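Local coordinates for protein organophosphorus hydrolase (Pseudomonas pseudoalcaligenes, PDB 4LE6) that probably hydrolyses organophosphate triesters such as aryl dialkyl phosphates, as a zinc-dependent enzyme of the metallo-beta-lactamase superfamily, at residues Asp133-Thr138 and Pro158-Glu163; Val47-Asp52 and Leu295-Leu300. All coordinates share one frame; numbering follows the deposited sequence.

Interaction 1: Asp133-Thr138 and Pro158-Glu163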
loop_
_atom_site.group_PDB
_atom_site.type_symbol
_atom_site.label_atom_id
_atom_site.label_comp_id
_atom_site.label_asym_id
_atom_site.label_seq_id
_atom_site.Cartn_x
_atom_site.Cartn_y
_atom_site.Cartn_z
ATOM N N ASP A 133 -1.193 27.145 -5.135
ATOM C CA ASP A 133 -0.902 28.269 -6.034
ATOM C C ASP A 133 -0.838 27.843 -7.505
ATOM O O ASP A 133 -0.909 28.675 -8.405
ATOM C CB ASP A 133 0.405 28.983 -5.636
ATOM C CG ASP A 133 1.635 28.112 -5.850
ATOM O OD1 ASP A 133 2.063 27.943 -7.010
ATOM O OD2 ASP A 133 2.185 27.593 -4.861
ATOM N N THR A 134 -0.731 26.546 -7.750
ATOM C CA THR A 134 -0.706 26.019 -9.106
ATOM C C THR A 134 -1.462 24.695 -9.166
ATOM O O THR A 134 -1.302 23.852 -8.282
ATOM C CB THR A 134 0.723 25.721 -9.581
ATOM O OG1 THR A 134 1.552 26.870 -9.399
ATOM C CG2 THR A 134 0.726 25.340 -11.055
ATOM N N VAL A 135 -2.284 24.531 -10.202
ATOM C CA VAL A 135 -2.898 23.244 -10.516
ATOM C C VAL A 135 -2.446 22.834 -11.919
ATOM O O VAL A 135 -2.608 23.607 -12.860
ATOM C CB VAL A 135 -4.436 23.306 -10.471
ATOM C CG1 VAL A 135 -5.043 21.966 -10.906
ATOM C CG2 VAL A 135 -4.924 23.662 -9.064
ATOM N N LEU A 136 -1.849 21.647 -12.052
ATOM C CA LEU A 136 -1.451 21.119 -13.356
ATOM C C LEU A 136 -2.388 19.979 -13.717
ATOM O O LEU A 136 -2.546 19.041 -12.943
ATOM C CB LEU A 136 -0.014 20.580 -13.324
ATOM C CG LEU A 136 1.043 21.475 -12.679
ATOM C CD1 LEU A 136 2.356 20.718 -12.524
ATOM C CD2 LEU A 136 1.227 22.732 -13.494
ATOM N N LEU A 137 -3.004 20.036 -14.891
ATOM C CA LEU A 137 -3.871 18.945 -15.325
ATOM C C LEU A 137 -3.131 18.068 -16.317
ATOM O O LEU A 137 -2.588 18.590 -17.302
ATOM C CB LEU A 137 -5.116 19.509 -16.007
ATOM C CG LEU A 137 -6.065 20.317 -15.122
ATOM C CD1 LEU A 137 -7.223 20.807 -15.977
ATOM C CD2 LEU A 137 -6.553 19.477 -13.964
ATOM N N THR A 138 -3.113 16.745 -16.097
ATOM C CA THR A 138 -2.490 15.852 -17.079
ATOM C C THR A 138 -3.323 15.859 -18.359
ATOM O O THR A 138 -2.779 15.803 -19.451
ATOM C CB THR A 138 -2.319 14.410 -16.563
ATOM O OG1 THR A 138 -3.587 13.882 -16.155
ATOM C CG2 THR A 138 -1.382 14.415 -15.388
ATOM N N PRO A 158 -9.175 28.443 -5.495
ATOM C CA PRO A 158 -9.452 29.809 -5.968
ATOM C C PRO A 158 -8.222 30.697 -6.158
ATOM O O PRO A 158 -8.339 31.765 -6.766
ATOM C CB PRO A 158 -10.329 30.384 -4.849
ATOM C CG PRO A 158 -9.922 29.636 -3.627
ATOM C CD PRO A 158 -9.715 28.216 -4.144
ATOM N N ASN A 159 -7.078 30.302 -5.610
ATOM C CA ASN A 159 -5.874 31.109 -5.732
ATOM C C ASN A 159 -4.850 30.501 -6.682
ATOM O O ASN A 159 -3.722 30.997 -6.784
ATOM C CB ASN A 159 -5.266 31.319 -4.351
ATOM C CG ASN A 159 -6.238 31.985 -3.403
ATOM O OD1 ASN A 159 -6.997 32.874 -3.796
ATOM N ND2 ASN A 159 -6.233 31.555 -2.158
ATOM N N ALA A 160 -5.253 29.443 -7.383
ATOM C CA ALA A 160 -4.327 28.688 -8.199
ATOM C C ALA A 160 -4.299 29.151 -9.635
ATOM O O ALA A 160 -5.318 29.536 -10.220
ATOM C CB ALA A 160 -4.648 27.196 -8.145
ATOM N N THR A 161 -3.106 29.112 -10.204
ATOM C CA THR A 161 -2.950 29.220 -11.648
ATOM C C THR A 161 -3.178 27.822 -12.202
ATOM O O THR A 161 -2.549 26.870 -11.747
ATOM C CB THR A 161 -1.558 29.711 -11.988
ATOM O OG1 THR A 161 -1.387 31.026 -11.435
ATOM C CG2 THR A 161 -1.339 29.754 -13.507
ATOM N N VAL A 162 -4.090 27.688 -13.155
ATOM C CA VAL A 162 -4.418 26.371 -13.703
ATOM C C VAL A 162 -3.767 26.173 -15.072
ATOM O O VAL A 162 -4.021 26.923 -16.005
ATOM C CB VAL A 162 -5.943 26.182 -13.830
ATOM C CG1 VAL A 162 -6.277 24.775 -14.367
ATOM C CG2 VAL A 162 -6.612 26.411 -12.467
ATOM N N GLU A 163 -2.948 25.134 -15.190
ATOM C CA GLU A 163 -2.236 24.841 -16.433
ATOM C C GLU A 163 -2.979 23.761 -17.208
ATOM O O GLU A 163 -3.047 22.620 -16.761
ATOM C CB GLU A 163 -0.814 24.372 -16.115
ATOM C CG GLU A 163 -0.060 23.702 -17.272
ATOM C CD GLU A 163 0.465 24.673 -18.304
ATOM O OE1 GLU A 163 1.108 24.203 -19.263
ATOM O OE2 GLU A 163 0.242 25.893 -18.162
HETATM O O HOH W 1 -1.552 31.380 -8.444
#
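Val-135 is gripped through both its backbone polar groups by strand 161-163: its N donates to Thr-161 O (2.8 Å) and its O accepts from Glu-163 N (2.8 Å), the latter bond nearly straight at both ends. Thr-161 N to Asp-133 O (2.9 Å) and Leu-137 N to Glu-163 O (3.2 Å) extend this parallel ladder. At the first rung the amide of Thr-161 approaches from above the carbonyl plane of Asp-133. A water donates to that same carbonyl and to Asn-159 O while accepting from Thr-161 OG1, so it bridges the two segments beside the first rung.

On one face, Val-135 CG2 meets Ala-160 CB at 3.7 Å; with CG1 anti to the backbone N (chi1 176°), CG2 stands beside that N, on the Ala-160 side. On the other, Leu-136 CD2 rests against Glu-163 CB (3.7 Å), and the two side chains cross at a slant. Thr-134 OG1 binds Asp-133 OD1 (2.7 Å), a carboxylate also held by Asn-99 ND2 and Leu-100 N. Leu-102 and Asp-104 pair with the far edge of strand 134-136, and Leu-137 packs on Ala-145. Strand 134-136, helix 142-145 and strand 161-163 form a beta-alpha-beta unit of the metallo-beta-lactamase fold, whose intervening segment carries the zinc ligands His-139, His-141, Asp-143 and His-144.

Interaction 2: Val47-Asp52 and Leu295-Leu300; sequences VTALYD and LPFPGL
Phe-297 turns one face of its ring to Tyr-51 CB, which sits 3.8 Å from the ring centroid in a CH-pi contact, displaced toward the rim. The Tyr-51 ring extends alongside and turns an edge to the same phenyl group in an offset edge-to-face pair, planes at 62° and centroids 5.3 Å apart. Tyr-51 CG is anti to the backbone N (chi1 -175°), which brings Tyr-51 CD1 to 3.7 Å from Phe-297 CB. The phenyl group also reaches the strand backbone: CE1 of Phe-297 stands 3.3 Å from Tyr-51 N, and the carbonyl oxygen of Ala-49 lies at the ring edge. The peptide between Phe-297 and Pro-298 is cis, and Pro-298 CB lies over the centre of the opposite face of the phenyl ring, so the ring is clamped between its own chain neighbour and the strand.

Two residues earlier on the strand, Ala-49 CB packs against Pro-298, 3.6 Å from Pro-298 CB and 3.5 Å from Pro-298 O. Leu-300 CD1 lies 4.2 Å from Ala-49 CB. No hydrogen bond joins the two segments; the contact is apolar and aromatic, and Pro-298 O is instead bound by Tyr-92 OH.

Phe-317 of the second subunit meets both aromatic rings, edge-to-face with Tyr-51, and thereby makes them part of the dimer interface. Within the chain, strand 45-57 runs between strands 37-42 and 85-95. Leu-50 points away from the loop onto helix 118-124, while the loop, which links strand 289-292 to strand 300-305, packs against Tyr-38 and Asn-90.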
loop_
_atom_site.group_PDB
_atom_site.type_symbol
_atom_site.label_atom_id
_atom_site.label_comp_id
_atom_site.label_asym_id
_atom_site.label_seq_id
_atom_site.Cartn_x
_atom_site.Cartn_y
_atom_site.Cartn_z
ATOM N N VAL A 47 5.831 15.097 -1.227
ATOM C CA VAL A 47 4.733 14.583 -2.038
ATOM C C VAL A 47 3.622 14.090 -1.123
ATOM O O VAL A 47 3.872 13.305 -0.199
ATOM C CB VAL A 47 5.212 13.416 -2.916
ATOM C CG1 VAL A 47 4.082 12.868 -3.766
ATOM C CG2 VAL A 47 6.393 13.860 -3.782
ATOM N N THR A 48 2.406 14.575 -1.355
ATOM C CA THR A 48 1.227 14.047 -0.693
ATOM C C THR A 48 0.314 13.436 -1.755
ATOM O O THR A 48 -0.275 14.165 -2.552
ATOM C CB THR A 48 0.447 15.117 0.084
ATOM O OG1 THR A 48 1.269 15.679 1.106
ATOM C CG2 THR A 48 -0.761 14.505 0.767
ATOM N N ALA A 49 0.221 12.104 -1.772
ATOM C CA ALA A 49 -0.724 11.420 -2.646
ATOM C C ALA A 49 -2.109 11.593 -2.058
ATOM O O ALA A 49 -2.266 11.510 -0.817
ATOM C CB ALA A 49 -0.387 9.938 -2.750
ATOM N N LEU A 50 -3.095 11.829 -2.930
ATOM C CA LEU A 50 -4.475 12.099 -2.514
ATOM C C LEU A 50 -5.462 11.212 -3.269
ATOM O O LEU A 50 -5.480 11.200 -4.496
ATOM C CB LEU A 50 -4.839 13.556 -2.806
ATOM C CG LEU A 50 -3.984 14.604 -2.098
ATOM C CD1 LEU A 50 -4.326 15.969 -2.633
ATOM C CD2 LEU A 50 -4.224 14.534 -0.584
ATOM N N TYR A 51 -6.315 10.518 -2.528
ATOM C CA TYR A 51 -7.265 9.566 -3.095
ATOM C C TYR A 51 -8.569 10.271 -3.419
ATOM O O TYR A 51 -9.092 10.993 -2.582
ATOM C CB TYR A 51 -7.502 8.481 -2.061
ATOM C CG TYR A 51 -8.369 7.319 -2.457
ATOM C CD1 TYR A 51 -8.008 6.460 -3.496
ATOM C CD2 TYR A 51 -9.534 7.031 -1.746
ATOM C CE1 TYR A 51 -8.813 5.362 -3.826
ATOM C CE2 TYR A 51 -10.325 5.930 -2.071
ATOM C CZ TYR A 51 -9.960 5.109 -3.102
ATOM O OH TYR A 51 -10.765 4.024 -3.406
ATOM N N ASP A 52 -9.100 10.068 -4.626
ATOM C CA ASP A 52 -10.402 10.641 -4.979
ATOM C C ASP A 52 -11.553 9.705 -4.733
ATOM O O ASP A 52 -12.708 10.141 -4.670
ATOM C CB ASP A 52 -10.467 11.063 -6.456
ATOM C CG ASP A 52 -11.596 12.055 -6.714
ATOM O OD1 ASP A 52 -11.713 13.041 -5.948
ATOM O OD2 ASP A 52 -12.403 11.831 -7.638
ATOM N N LEU A 295 -3.243 3.963 -10.671
ATOM C CA LEU A 295 -2.533 2.876 -10.013
ATOM C C LEU A 295 -3.115 2.761 -8.596
ATOM O O LEU A 295 -3.675 3.731 -8.093
ATOM C CB LEU A 295 -1.025 3.156 -9.985
ATOM C CG LEU A 295 -0.399 3.330 -11.375
ATOM C CD1 LEU A 295 1.083 3.664 -11.257
ATOM C CD2 LEU A 295 -0.596 2.088 -12.237
ATOM N N PRO A 296 -3.019 1.576 -7.977
ATOM C CA PRO A 296 -3.558 1.393 -6.623
ATOM C C PRO A 296 -2.975 2.425 -5.674
ATOM O O PRO A 296 -1.764 2.643 -5.663
ATOM C CB PRO A 296 -3.128 -0.023 -6.268
ATOM C CG PRO A 296 -2.957 -0.711 -7.590
ATOM C CD PRO A 296 -2.376 0.347 -8.467
ATOM N N PHE A 297 -3.849 3.115 -4.954
ATOM C CA PHE A 297 -3.448 4.251 -4.132
ATOM C C PHE A 297 -2.426 3.768 -3.112
ATOM O O PHE A 297 -2.590 2.666 -2.573
ATOM C CB PHE A 297 -4.680 4.813 -3.409
ATOM C CG PHE A 297 -4.357 5.918 -2.488
ATOM C CD1 PHE A 297 -4.238 7.209 -2.966
ATOM C CD2 PHE A 297 -4.119 5.670 -1.144
ATOM C CE1 PHE A 297 -3.891 8.245 -2.121
ATOM C CE2 PHE A 297 -3.774 6.702 -0.298
ATOM C CZ PHE A 297 -3.659 7.994 -0.793
ATOM N N PRO A 298 -1.411 4.589 -2.792
ATOM C CA PRO A 298 -1.099 5.973 -3.173
ATOM C C PRO A 298 -0.593 6.164 -4.612
ATOM O O PRO A 298 -0.340 7.290 -5.027
ATOM C CB PRO A 298 -0.010 6.370 -2.170
ATOM C CG PRO A 298 0.651 5.117 -1.821
ATOM C CD PRO A 298 -0.428 4.065 -1.824
ATOM N N GLY A 299 -0.440 5.087 -5.360
ATOM C CA GLY A 299 -0.052 5.197 -6.755
ATOM C C GLY A 299 1.412 5.540 -6.950
ATOM O O GLY A 299 1.822 5.957 -8.035
ATOM N N LEU A 300 2.201 5.357 -5.897
ATOM C CA LEU A 300 3.622 5.698 -5.907
ATOM C C LEU A 300 4.482 4.441 -5.978
ATOM O O LEU A 300 4.202 3.457 -5.300
ATOM C CB LEU A 300 3.982 6.470 -4.651
ATOM C CG LEU A 300 3.370 7.860 -4.561
ATOM C CD1 LEU A 300 3.500 8.391 -3.139
ATOM C CD2 LEU A 300 4.055 8.783 -5.560
#

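How the interactions relate
After strand 37-42 the chain forms strand 45-57, whose 47-52 part waits for its partner until residues 295-300 arrive, 243 residues later. Within that long loop lies the whole of interaction 1, a short closure between 133-138 and 158-163, so the two nest and do not cross. Both reach the same mixed sheet: interaction 1 joins one of its edge strands, 161-163, to strand 134-136, whereas interaction 2 brings the loop between strands 289-292 and 300-305 of the other six-stranded sheet against strand 45-57. Their centres are 18 Å apart, and their nearest atoms, about 10 Å apart, do not touch. One contact thus extends a sheet; the other ties the two sheets together.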